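Local structure of tailspike protein (Siphovirus 9NA, 3RIQ) at residues T199-N205 with R224-G228; G257-Y263 with R292-Y296; L371-V375 with V387-T391; I270-Y276 with I315-M321. The protein binds lipopolysaccharide, the Salmonella surface receptor of the phage, and probably cleaves its O-antigen chain as an endorhamnosidase. All blocks are in the same frame, centred on the assembly; numbering follows the deposited sequence.

Contact 1 of 4, residues T199-N205 with R224-G228; sequences TAWGTGN and RNDGG
The backbone oxygen of Thr-199 is gripped by the guanidinium of Arg-224. NH2 of Arg-224 lies 2.9 Å from O of Thr-199 in a fairly straight bond (162°), and NE adds a weak second one. NE also bonds O of Ala-200, from above that carbonyl plane. Both oxygens sit at the guanidinium edge, nearly in its plane. One face of the same group is stacked on the ring of Trp-201, with the planes 29° apart and CZ off-centre over the six-membered ring. CG of Arg-224 makes a CH-pi contact, 3.7 Å from the centroid of that ring. With CG anti to the backbone N (chi1 -157°), the extended Arg-224 crosses the Trp-201 ring at about a right angle, CG and guanidinium over the same face. N of Gly-202 donates to O of Arg-224 and O of Gly-202 accepts from N of Asp-226, a single bridge around Asn-225. OG1 of Thr-203 donates to O of Asp-226 at 2.7 Å. ND2 of Asn-205 donates to OD1 of Asn-225 at 3.0 Å, while Asn-205 OD1 accepts from Ile-176 N and Asn-225 ND2 donates to Ile-223 O. OD1 of Asp-226 takes N of Gly-228 in an Asx turn. This is turn-to-turn packing beside the strands of a right-handed beta-helix, with a cation-pi pair between its loops.

Contact 2 of 4, residues G257-Y263 with R292-Y296; sequences GRSARNY and RVDDY
The backbones meet at a single hydrogen bond, N of Ser-259 to O of Val-293 at 2.9 Å, close to where the CA atoms of Arg-258 and Val-293 come nearest. The carboxylate of Asp-295 is held at both oxygens. OG of Ser-259 donates at 2.6 Å to OD2 of Asp-295, which accepts on its anti lone pair. OH of Tyr-263 donates to OD1 of Asp-295 at 2.7 Å from the syn side, 17° out of the carboxylate plane. N of Tyr-296 takes the anti lone pair of the same OD1, which helps fix the carboxylate's rotation. The hydroxyl of Ser-259 also accepts from NH1 of Arg-261 at 3.0 Å. Arg-261 and Arg-292 pack at about a right angle: CD of Arg-292 sits over the centre of the Arg-261 guanidinium, 3.4 Å from its CZ. Asp-285 makes salt bridges to both arginines and probably offsets their like charges. At the other end NE of Arg-258 forms a salt bridge with OD2 of Asp-294 at 2.8 Å. The bend at chi3 (-72°) turns this guanidinium so that the aspartate meets its edge. Strand 258-259 pairs antiparallel with strand 254-255, and Glu-254 of that strand bonds N of Val-293. The segment 292-296 belongs to the long loop between strands 281-282 and 311-318.

Contact 3 of 4, residues L371-V375 with V387-T391; sequences LNQIV and VHAYT
Val-387 faces Gln-373 and Ile-374 with a different methyl for each. The Val-387 and Ile-374 side chains slide past each other in opposite directions, CG2 of Val-387 3.6 Å from CD1 of Ile-374. CG1 of Val-387 lies 3.8 Å from CG of Gln-373, where the two side chains cross at a slant. Val-387 can serve both because CG1 is anti to its backbone N (chi1 172°) while CG2 stands beside that N. Gln-373 is bent at chi2 (-76°), which carries its amide past Val-387 to Ala-389. CB of Ala-389 is 3.7 Å from CD of Gln-373 and 3.8 Å from its NE2. The amide rests against a methyl group here. No hydrogen bond joins the two segments. The polar end of Gln-373 is used by other parts of the chain: OE1 accepts from N of Ala-364. CG2 of Thr-391 lies further along, 4.2 Å from NE2 of Gln-373. The closest pair of CA atoms, Gln-373 and Ala-389, is 7.0 Å apart, so the gap is bridged by side chains reaching across, the Gln-373 amide touching CA as well as CB of Ala-389. Ile-374 also packs on Ile-359 and Val-361 of strand 355-362. ND1 of His-388 is hydrogen-bonded to Arg-383 of the second subunit. Buried aliphatic side chains meeting between strands 374-376 and 381-388 are characteristic of the interior of a parallel beta-helix.

Contact 4 of 4, residues I270-Y276 with I315-M321; sequences ITTIQCY and IITRDCM
Two parallel strands of the beta-helix, 270-273 and 315-318, run alongside each other, their axes approaching to 4.7 Å and only 6° from parallel. The ladder alternates between them: N of Ile-316 bonds O of Ile-270, N of Thr-272 bonds O of Ile-316, N of Arg-318 bonds O of Thr-272, and N of Gln-274 bonds O of Arg-318. Like positions stack. CD1 of Ile-315 meets CB of Ile-270 at 3.9 Å, and CG2 of Thr-317 touches CB of Thr-272. On the face of Thr-271 and Ile-273, CG2 of Ile-316 lies 3.5 Å from OG1 of Thr-271. Beyond the strands, NE2 of Gln-274 donates to OD2 of Asp-319 at 2.9 Å, on the anti side and 30° out of the carboxylate plane. OD1 of Asp-319 is held by Lys-366 and His-343. SG of Cys-275 and SG of Cys-320 are in contact at 3.5 Å without a disulfide. N of Met-321 bonds O of Cys-275 at 3.0 Å. CG of Met-321, anti to the backbone N (chi1 -176°), packs on CE1 of Tyr-276; bends at chi2 and chi3 then carry the side-chain end away. In-register stacking of equivalent side chains on successive turns is the hallmark of a right-handed parallel beta-helix.

How the contacts relate
Contacts 1 and 2 touch, with centres 12 Å apart. N of Asn-225 lies 2.9 Å from OD1 of Asn-262, and N of Gly-227 lies 2.9 Å from O of Tyr-263; both are probable hydrogen bonds. Trp-201 also meets Tyr-263 edge-to-face, so the two pack as neighbours on the same side of the chain's centre. Contact 4 crosses contact 2 along the chain, since their segments alternate: 257-263, 270-276, 292-296, 315-321. Yet their centres are 28 Å apart. Contacts 3 and 4 are 16 Å apart between centres, with nearest atoms about 8 Å apart, and both reach the second subunit. Neither contact 1 nor contact 2 touches another chain of the trimer.

Contact 1 of 4, residues T199-N205 with R224-G228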
loop_
_atom_site.group_PDB
_atom_site.type_symbol
_atom_site.label_atom_id
_atom_site.label_comp_id
_atom_site.label_asym_id
_atom_site.label_seq_id
_atom_site.Cartn_x
_atom_site.Cartn_y
_atom_site.Cartn_z
ATOM N N THR A 199 9.142 34.907 11.714
ATOM C CA THR A 199 7.856 34.689 11.040
ATOM C C THR A 199 7.967 33.863 9.756
ATOM O O THR A 199 6.943 33.405 9.260
ATOM C CB THR A 199 7.181 36.031 10.708
ATOM O OG1 THR A 199 8.128 36.821 9.972
ATOM C CG2 THR A 199 6.727 36.766 12.007
ATOM N N ALA A 200 9.172 33.634 9.220
ATOM C CA ALA A 200 9.304 32.722 8.072
ATOM C C ALA A 200 8.922 31.290 8.507
ATOM O O ALA A 200 8.873 30.973 9.696
ATOM C CB ALA A 200 10.752 32.709 7.561
ATOM N N TRP A 201 8.651 30.438 7.529
ATOM C CA TRP A 201 8.338 29.019 7.755
ATOM C C TRP A 201 9.491 28.191 7.250
ATOM O O TRP A 201 9.940 28.385 6.114
ATOM C CB TRP A 201 7.037 28.630 7.027
ATOM C CG TRP A 201 5.887 29.364 7.611
ATOM C CD1 TRP A 201 5.516 30.684 7.379
ATOM C CD2 TRP A 201 4.967 28.856 8.554
ATOM N NE1 TRP A 201 4.407 31.002 8.132
ATOM C CE2 TRP A 201 4.058 29.906 8.872
ATOM C CE3 TRP A 201 4.816 27.614 9.187
ATOM C CZ2 TRP A 201 3.011 29.747 9.786
ATOM C CZ3 TRP A 201 3.751 27.449 10.087
ATOM C CH2 TRP A 201 2.876 28.522 10.390
ATOM N N GLY A 202 10.011 27.296 8.081
ATOM C CA GLY A 202 11.066 26.362 7.608
ATOM C C GLY A 202 10.535 25.470 6.489
ATOM O O GLY A 202 9.356 25.120 6.484
ATOM N N THR A 203 11.374 25.143 5.512
ATOM C CA THR A 203 10.911 24.312 4.402
ATOM C C THR A 203 11.986 23.383 3.880
ATOM O O THR A 203 13.162 23.657 4.094
ATOM C CB THR A 203 10.281 25.150 3.270
ATOM O OG1 THR A 203 9.436 24.319 2.467
ATOM C CG2 THR A 203 11.358 25.791 2.390
ATOM N N GLY A 204 11.566 22.295 3.222
ATOM C CA GLY A 204 12.510 21.354 2.650
ATOM C C GLY A 204 13.215 20.456 3.653
ATOM O O GLY A 204 14.145 19.767 3.278
ATOM N N ASN A 205 12.812 20.491 4.930
ATOM C CA ASN A 205 13.497 19.767 5.991
ATOM C C ASN A 205 12.846 18.397 6.083
ATOM O O ASN A 205 11.598 18.269 6.229
ATOM C CB ASN A 205 13.354 20.504 7.306
ATOM C CG ASN A 205 14.090 21.829 7.293
ATOM O OD1 ASN A 205 15.214 21.920 6.758
ATOM N ND2 ASN A 205 13.510 22.827 7.967
ATOM N N ARG A 224 6.967 25.092 13.167
ATOM C CA ARG A 224 6.833 26.183 12.168
ATOM C C ARG A 224 7.505 25.829 10.834
ATOM O O ARG A 224 8.317 26.619 10.287
ATOM C CB ARG A 224 7.318 27.566 12.705
ATOM C CG ARG A 224 6.684 28.722 11.946
ATOM C CD ARG A 224 7.092 30.106 12.533
ATOM N NE ARG A 224 6.489 31.176 11.704
ATOM C CZ ARG A 224 5.246 31.642 11.848
ATOM N NH1 ARG A 224 4.457 31.206 12.835
ATOM N NH2 ARG A 224 4.794 32.612 11.034
ATOM N N ASN A 225 7.187 24.625 10.334
ATOM C CA ASN A 225 7.603 24.196 8.985
ATOM C C ASN A 225 6.400 24.185 8.043
ATOM O O ASN A 225 5.280 23.842 8.460
ATOM C CB ASN A 225 8.277 22.804 9.002
ATOM C CG ASN A 225 9.762 22.868 9.364
ATOM O OD1 ASN A 225 10.617 22.379 8.592
ATOM N ND2 ASN A 225 10.093 23.462 10.524
ATOM N N ASP A 226 6.628 24.574 6.785
ATOM C CA ASP A 226 5.608 24.531 5.733
ATOM C C ASP A 226 6.258 23.993 4.477
ATOM O O ASP A 226 7.193 24.619 3.936
ATOM C CB ASP A 226 5.049 25.943 5.519
ATOM C CG ASP A 226 3.892 25.991 4.529
ATOM O OD1 ASP A 226 3.636 24.997 3.789
ATOM O OD2 ASP A 226 3.207 27.063 4.508
ATOM N N GLY A 227 5.783 22.844 4.019
ATOM C CA GLY A 227 6.343 22.250 2.800
ATOM C C GLY A 227 6.018 22.985 1.501
ATOM O O GLY A 227 6.527 22.625 0.436
ATOM N N GLY A 228 5.160 24.011 1.581
ATOM C CA GLY A 228 4.650 24.697 0.387
ATOM C C GLY A 228 3.627 23.840 -0.346
ATOM O O GLY A 228 3.433 22.687 0.014
HETATM O O HOH W 1 9.030 24.192 -0.197
HETATM O O HOH W 2 10.178 21.048 6.192
#

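Contact 2 of 4, residues G257-Y263 with R292-Y296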
loop_
_atom_site.group_PDB
_atom_site.type_symbol
_atom_site.label_atom_id
_atom_site.label_comp_id
_atom_site.label_asym_id
_atom_site.label_seq_id
_atom_site.Cartn_x
_atom_site.Cartn_y
_atom_site.Cartn_z
ATOM N N GLY A 257 5.688 32.501 22.347
ATOM C CA GLY A 257 4.809 33.511 21.786
ATOM C C GLY A 257 4.556 33.538 20.291
ATOM O O GLY A 257 3.874 34.440 19.801
ATOM N N ARG A 258 5.092 32.570 19.551
ATOM C CA ARG A 258 4.801 32.486 18.095
ATOM C C ARG A 258 4.282 31.108 17.734
ATOM O O ARG A 258 4.768 30.092 18.269
ATOM C CB ARG A 258 6.047 32.804 17.258
ATOM C CG ARG A 258 5.795 32.707 15.737
ATOM C CD ARG A 258 6.897 33.233 14.866
ATOM N NE ARG A 258 6.930 34.678 14.958
ATOM C CZ ARG A 258 7.946 35.387 15.460
ATOM N NH1 ARG A 258 9.050 34.785 15.883
ATOM N NH2 ARG A 258 7.852 36.710 15.537
ATOM N N SER A 259 3.327 31.056 16.813
ATOM C CA SER A 259 2.807 29.758 16.363
ATOM C C SER A 259 3.928 28.818 15.900
ATOM O O SER A 259 4.778 29.209 15.077
ATOM C CB SER A 259 1.804 29.939 15.207
ATOM O OG SER A 259 1.348 28.652 14.781
ATOM N N ALA A 260 3.906 27.594 16.425
ATOM C CA ALA A 260 4.890 26.565 16.141
ATOM C C ALA A 260 4.304 25.470 15.242
ATOM O O ALA A 260 4.855 24.371 15.121
ATOM C CB ALA A 260 5.347 25.940 17.486
ATOM N N ARG A 261 3.149 25.761 14.663
ATOM C CA ARG A 261 2.376 24.803 13.866
ATOM C C ARG A 261 3.045 24.511 12.524
ATOM O O ARG A 261 4.109 25.043 12.217
ATOM C CB ARG A 261 0.966 25.347 13.674
ATOM C CG ARG A 261 0.202 25.483 15.011
ATOM C CD ARG A 261 -1.112 26.199 14.751
ATOM N NE ARG A 261 -1.969 26.351 15.938
ATOM C CZ ARG A 261 -1.918 27.369 16.798
ATOM N NH1 ARG A 261 -1.014 28.348 16.652
ATOM N NH2 ARG A 261 -2.785 27.419 17.808
ATOM N N ASN A 262 2.427 23.645 11.722
ATOM C CA ASN A 262 3.052 23.118 10.506
ATOM C C ASN A 262 2.036 22.828 9.427
ATOM O O ASN A 262 0.904 22.471 9.743
ATOM C CB ASN A 262 3.835 21.829 10.815
ATOM C CG ASN A 262 4.847 22.030 11.913
ATOM O OD1 ASN A 262 6.009 22.362 11.637
ATOM N ND2 ASN A 262 4.420 21.837 13.183
ATOM N N TYR A 263 2.479 22.924 8.170
ATOM C CA TYR A 263 1.620 22.838 6.996
ATOM C C TYR A 263 2.254 22.074 5.875
ATOM O O TYR A 263 3.487 22.099 5.705
ATOM C CB TYR A 263 1.301 24.261 6.438
ATOM C CG TYR A 263 0.384 25.065 7.334
ATOM C CD1 TYR A 263 -1.001 25.080 7.121
ATOM C CD2 TYR A 263 0.892 25.807 8.406
ATOM C CE1 TYR A 263 -1.857 25.785 7.962
ATOM C CE2 TYR A 263 0.049 26.532 9.239
ATOM C CZ TYR A 263 -1.337 26.510 9.010
ATOM O OH TYR A 263 -2.172 27.200 9.824
ATOM N N ARG A 292 -4.298 32.604 17.687
ATOM C CA ARG A 292 -3.024 32.197 17.133
ATOM C C ARG A 292 -2.168 33.417 16.830
ATOM O O ARG A 292 -2.689 34.488 16.493
ATOM C CB ARG A 292 -3.291 31.388 15.876
ATOM C CG ARG A 292 -4.281 30.234 16.121
ATOM C CD ARG A 292 -4.170 29.157 15.007
ATOM N NE ARG A 292 -5.270 28.160 15.057
ATOM C CZ ARG A 292 -6.503 28.334 14.558
ATOM N NH1 ARG A 292 -6.824 29.477 13.938
ATOM N NH2 ARG A 292 -7.421 27.336 14.627
ATOM N N VAL A 293 -0.859 33.254 16.985
ATOM C CA VAL A 293 0.064 34.348 16.748
ATOM C C VAL A 293 0.929 34.035 15.527
ATOM O O VAL A 293 1.642 33.024 15.505
ATOM C CB VAL A 293 0.966 34.599 17.989
ATOM C CG1 VAL A 293 1.828 35.804 17.740
ATOM C CG2 VAL A 293 0.113 34.830 19.250
ATOM N N ASP A 294 0.887 34.922 14.529
ATOM C CA ASP A 294 1.625 34.770 13.256
ATOM C C ASP A 294 1.170 33.453 12.560
ATOM O O ASP A 294 1.969 32.613 12.113
ATOM C CB ASP A 294 3.150 34.827 13.464
ATOM C CG ASP A 294 3.624 36.161 14.016
ATOM O OD1 ASP A 294 3.022 37.218 13.682
ATOM O OD2 ASP A 294 4.599 36.154 14.786
ATOM N N ASP A 295 -0.151 33.280 12.511
ATOM C CA ASP A 295 -0.783 32.138 11.878
ATOM C C ASP A 295 -2.215 32.589 11.594
ATOM O O ASP A 295 -2.626 33.722 11.952
ATOM C CB ASP A 295 -0.752 30.905 12.809
ATOM C CG ASP A 295 -0.693 29.585 12.056
ATOM O OD1 ASP A 295 -1.328 29.471 10.997
ATOM O OD2 ASP A 295 -0.010 28.646 12.552
ATOM N N TYR A 296 -3.017 31.716 10.992
ATOM C CA TYR A 296 -4.425 32.062 10.783
ATOM C C TYR A 296 -5.156 32.331 12.099
ATOM O O TYR A 296 -4.939 31.632 13.103
ATOM C CB TYR A 296 -5.169 30.929 10.073
ATOM C CG TYR A 296 -4.743 30.672 8.643
ATOM C CD1 TYR A 296 -5.108 31.547 7.609
ATOM C CD2 TYR A 296 -3.978 29.561 8.318
ATOM C CE1 TYR A 296 -4.743 31.318 6.292
ATOM C CE2 TYR A 296 -3.600 29.319 6.989
ATOM C CZ TYR A 296 -3.980 30.209 5.986
ATOM O OH TYR A 296 -3.597 29.989 4.670
#

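Contact 3 of 4, residues L371-V375 with V387-T391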
loop_
_atom_site.group_PDB
_atom_site.type_symbol
_atom_site.label_atom_id
_atom_site.label_comp_id
_atom_site.label_asym_id
_atom_site.label_seq_id
_atom_site.Cartn_x
_atom_site.Cartn_y
_atom_site.Cartn_z
ATOM N N LEU A 371 -13.479 3.539 24.877
ATOM C CA LEU A 371 -13.138 4.357 23.730
ATOM C C LEU A 371 -13.501 3.623 22.430
ATOM O O LEU A 371 -13.547 2.419 22.388
ATOM C CB LEU A 371 -11.630 4.694 23.747
ATOM C CG LEU A 371 -11.162 5.424 25.003
ATOM C CD1 LEU A 371 -9.652 5.668 24.860
ATOM C CD2 LEU A 371 -11.921 6.729 25.192
ATOM N N ASN A 372 -13.762 4.392 21.386
ATOM C CA ASN A 372 -14.121 3.853 20.076
ATOM C C ASN A 372 -12.909 3.433 19.235
ATOM O O ASN A 372 -11.790 3.872 19.487
ATOM C CB ASN A 372 -14.984 4.884 19.353
ATOM C CG ASN A 372 -16.200 5.266 20.153
ATOM O OD1 ASN A 372 -16.921 4.398 20.635
ATOM N ND2 ASN A 372 -16.424 6.529 20.312
ATOM N N GLN A 373 -13.116 2.541 18.267
ATOM C CA GLN A 373 -12.002 2.092 17.424
ATOM C C GLN A 373 -11.555 3.186 16.474
ATOM O O GLN A 373 -10.378 3.441 16.377
ATOM C CB GLN A 373 -12.351 0.816 16.633
ATOM C CG GLN A 373 -12.803 -0.330 17.553
ATOM C CD GLN A 373 -11.676 -0.989 18.293
ATOM O OE1 GLN A 373 -10.708 -1.440 17.690
ATOM N NE2 GLN A 373 -11.806 -1.079 19.605
ATOM N N ILE A 374 -12.499 3.811 15.787
ATOM C CA ILE A 374 -12.240 4.892 14.838
ATOM C C ILE A 374 -13.191 6.024 15.198
ATOM O O ILE A 374 -14.395 5.796 15.412
ATOM C CB ILE A 374 -12.473 4.422 13.386
ATOM C CG1 ILE A 374 -11.404 3.405 12.986
ATOM C CG2 ILE A 374 -12.430 5.615 12.370
ATOM C CD1 ILE A 374 -11.544 2.855 11.557
ATOM N N VAL A 375 -12.636 7.222 15.321
ATOM C CA VAL A 375 -13.414 8.433 15.612
ATOM C C VAL A 375 -13.118 9.512 14.591
ATOM O O VAL A 375 -11.934 9.759 14.269
ATOM C CB VAL A 375 -13.059 9.025 17.015
ATOM C CG1 VAL A 375 -13.756 10.376 17.222
ATOM C CG2 VAL A 375 -13.434 8.034 18.135
ATOM N N VAL A 387 -12.317 -2.717 10.522
ATOM C CA VAL A 387 -12.114 -2.724 11.967
ATOM C C VAL A 387 -12.212 -4.153 12.504
ATOM O O VAL A 387 -13.083 -4.925 12.087
ATOM C CB VAL A 387 -13.186 -1.852 12.637
ATOM C CG1 VAL A 387 -13.143 -1.970 14.163
ATOM C CG2 VAL A 387 -12.981 -0.372 12.238
ATOM N N HIS A 388 -11.339 -4.513 13.432
ATOM C CA HIS A 388 -11.489 -5.776 14.154
ATOM C C HIS A 388 -11.288 -5.501 15.619
ATOM O O HIS A 388 -10.172 -5.535 16.102
ATOM C CB HIS A 388 -10.494 -6.836 13.659
ATOM C CG HIS A 388 -10.772 -8.204 14.190
ATOM N ND1 HIS A 388 -10.205 -9.335 13.658
ATOM C CD2 HIS A 388 -11.614 -8.624 15.168
ATOM C CE1 HIS A 388 -10.650 -10.399 14.313
ATOM N NE2 HIS A 388 -11.516 -9.995 15.226
ATOM N N ALA A 389 -12.378 -5.192 16.308
ATOM C CA ALA A 389 -12.331 -4.887 17.729
ATOM C C ALA A 389 -12.276 -6.202 18.496
ATOM O O ALA A 389 -12.956 -7.170 18.120
ATOM C CB ALA A 389 -13.574 -4.107 18.111
ATOM N N TYR A 390 -11.495 -6.250 19.567
ATOM C CA TYR A 390 -11.430 -7.448 20.430
ATOM C C TYR A 390 -12.231 -7.213 21.707
ATOM O O TYR A 390 -12.069 -7.937 22.726
ATOM C CB TYR A 390 -9.959 -7.760 20.767
ATOM C CG TYR A 390 -9.064 -8.274 19.626
ATOM C CD1 TYR A 390 -9.473 -8.241 18.282
ATOM C CD2 TYR A 390 -7.756 -8.712 19.890
ATOM C CE1 TYR A 390 -8.648 -8.708 17.260
ATOM C CE2 TYR A 390 -6.908 -9.150 18.852
ATOM C CZ TYR A 390 -7.363 -9.132 17.534
ATOM O OH TYR A 390 -6.525 -9.562 16.486
ATOM N N THR A 391 -13.078 -6.189 21.648
ATOM C CA THR A 391 -14.025 -5.858 22.708
ATOM C C THR A 391 -15.342 -5.373 22.092
ATOM O O THR A 391 -15.356 -4.851 20.946
ATOM C CB THR A 391 -13.466 -4.738 23.621
ATOM O OG1 THR A 391 -14.427 -4.424 24.660
ATOM C CG2 THR A 391 -13.171 -3.470 22.803
#

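Contact 4 of 4, residues I270-Y276 with I315-M321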
loop_
_atom_site.group_PDB
_atom_site.type_symbol
_atom_site.label_atom_id
_atom_site.label_comp_id
_atom_site.label_asym_id
_atom_site.label_seq_id
_atom_site.Cartn_x
_atom_site.Cartn_y
_atom_site.Cartn_z
ATOM N N ILE A 270 5.822 5.220 7.759
ATOM C CA ILE A 270 6.344 5.324 9.100
ATOM C C ILE A 270 5.809 4.119 9.851
ATOM O O ILE A 270 4.613 3.844 9.799
ATOM C CB ILE A 270 5.916 6.626 9.775
ATOM C CG1 ILE A 270 6.449 7.833 8.973
ATOM C CG2 ILE A 270 6.395 6.643 11.283
ATOM C CD1 ILE A 270 5.919 9.166 9.398
ATOM N N THR A 271 6.708 3.405 10.527
ATOM C CA THR A 271 6.378 2.262 11.387
ATOM C C THR A 271 6.658 2.700 12.811
ATOM O O THR A 271 7.832 2.954 13.144
ATOM C CB THR A 271 7.314 1.054 11.061
ATOM O OG1 THR A 271 7.118 0.674 9.695
ATOM C CG2 THR A 271 7.062 -0.118 12.003
ATOM N N THR A 272 5.623 2.766 13.651
ATOM C CA THR A 272 5.819 3.203 15.050
ATOM C C THR A 272 5.514 2.055 15.969
ATOM O O THR A 272 4.420 1.479 15.910
ATOM C CB THR A 272 4.928 4.381 15.418
ATOM O OG1 THR A 272 5.177 5.460 14.520
ATOM C CG2 THR A 272 5.226 4.833 16.865
ATOM N N ILE A 273 6.498 1.688 16.770
ATOM C CA ILE A 273 6.358 0.558 17.695
ATOM C C ILE A 273 6.416 1.032 19.146
ATOM O O ILE A 273 7.442 1.544 19.575
ATOM C CB ILE A 273 7.511 -0.456 17.455
ATOM C CG1 ILE A 273 7.431 -1.039 16.012
ATOM C CG2 ILE A 273 7.486 -1.572 18.545
ATOM C CD1 ILE A 273 8.706 -1.834 15.530
ATOM N N GLN A 274 5.324 0.855 19.900
ATOM C CA GLN A 274 5.297 1.094 21.357
ATOM C C GLN A 274 5.775 2.481 21.783
ATOM O O GLN A 274 6.513 2.610 22.763
ATOM C CB GLN A 274 6.054 0.002 22.107
ATOM C CG GLN A 274 5.364 -1.360 21.966
ATOM C CD GLN A 274 6.128 -2.455 22.694
ATOM O OE1 GLN A 274 7.373 -2.569 22.585
ATOM N NE2 GLN A 274 5.402 -3.265 23.448
ATOM N N CYS A 275 5.347 3.533 21.079
ATOM C CA CYS A 275 5.562 4.896 21.648
ATOM C C CYS A 275 4.602 5.101 22.834
ATOM O O CYS A 275 3.593 4.388 22.962
ATOM C CB CYS A 275 5.384 5.991 20.600
ATOM S SG CYS A 275 3.712 6.071 19.876
ATOM N N TYR A 276 4.941 6.030 23.721
ATOM C CA TYR A 276 4.117 6.222 24.914
ATOM C C TYR A 276 2.910 7.115 24.661
ATOM O O TYR A 276 1.877 6.972 25.344
ATOM C CB TYR A 276 4.965 6.741 26.075
ATOM C CG TYR A 276 4.290 6.652 27.422
ATOM C CD1 TYR A 276 3.812 5.422 27.932
ATOM C CD2 TYR A 276 4.166 7.784 28.223
ATOM C CE1 TYR A 276 3.218 5.340 29.220
ATOM C CE2 TYR A 276 3.608 7.712 29.492
ATOM C CZ TYR A 276 3.107 6.480 29.979
ATOM O OH TYR A 276 2.529 6.401 31.250
ATOM N N ILE A 315 1.193 4.165 6.750
ATOM C CA ILE A 315 1.615 4.223 8.158
ATOM C C ILE A 315 1.230 2.892 8.801
ATOM O O ILE A 315 0.152 2.338 8.505
ATOM C CB ILE A 315 0.848 5.333 8.891
ATOM C CG1 ILE A 315 1.001 6.671 8.165
ATOM C CG2 ILE A 315 1.267 5.410 10.372
ATOM C CD1 ILE A 315 2.436 7.235 8.052
ATOM N N ILE A 316 2.072 2.368 9.690
ATOM C CA ILE A 316 1.676 1.193 10.495
ATOM C C ILE A 316 2.163 1.421 11.920
ATOM O O ILE A 316 3.328 1.812 12.117
ATOM C CB ILE A 316 2.210 -0.144 9.903
ATOM C CG1 ILE A 316 1.703 -1.331 10.757
ATOM C CG2 ILE A 316 3.748 -0.140 9.748
ATOM C CD1 ILE A 316 1.972 -2.706 10.134
ATOM N N THR A 317 1.300 1.209 12.913
ATOM C CA THR A 317 1.711 1.393 14.316
ATOM C C THR A 317 1.271 0.218 15.134
ATOM O O THR A 317 0.257 -0.403 14.823
ATOM C CB THR A 317 1.200 2.736 14.935
ATOM O OG1 THR A 317 -0.160 2.592 15.373
ATOM C CG2 THR A 317 1.317 3.894 13.908
ATOM N N ARG A 318 2.045 -0.121 16.164
ATOM C CA ARG A 318 1.729 -1.324 16.964
ATOM C C ARG A 318 1.930 -1.074 18.442
ATOM O O ARG A 318 3.034 -0.673 18.871
ATOM C CB ARG A 318 2.594 -2.520 16.514
ATOM C CG ARG A 318 2.171 -3.847 17.166
ATOM C CD ARG A 318 3.230 -4.997 17.017
ATOM N NE ARG A 318 4.385 -4.811 17.929
ATOM C CZ ARG A 318 4.392 -5.165 19.214
ATOM N NH1 ARG A 318 3.296 -5.689 19.748
ATOM N NH2 ARG A 318 5.480 -4.958 19.978
ATOM N N ASP A 319 0.876 -1.358 19.216
ATOM C CA ASP A 319 0.919 -1.346 20.695
ATOM C C ASP A 319 1.389 0.023 21.261
ATOM O O ASP A 319 2.135 0.082 22.258
ATOM C CB ASP A 319 1.805 -2.528 21.191
ATOM C CG ASP A 319 1.561 -2.916 22.647
ATOM O OD1 ASP A 319 0.476 -2.614 23.223
ATOM O OD2 ASP A 319 2.487 -3.553 23.226
ATOM N N CYS A 320 0.923 1.101 20.639
ATOM C CA CYS A 320 1.186 2.434 21.130
ATOM C C CYS A 320 0.252 2.748 22.293
ATOM O O CYS A 320 -0.923 2.373 22.263
ATOM C CB CYS A 320 0.991 3.430 19.993
ATOM S SG CYS A 320 2.263 3.182 18.660
ATOM N N MET A 321 0.791 3.397 23.337
ATOM C CA MET A 321 0.016 3.628 24.543
ATOM C C MET A 321 -1.065 4.698 24.383
ATOM O O MET A 321 -2.086 4.683 25.107
ATOM C CB MET A 321 0.972 3.947 25.692
ATOM C CG MET A 321 0.331 4.134 27.069
ATOM S SD MET A 321 -0.705 2.764 27.675
ATOM C CE MET A 321 0.535 1.529 28.119
#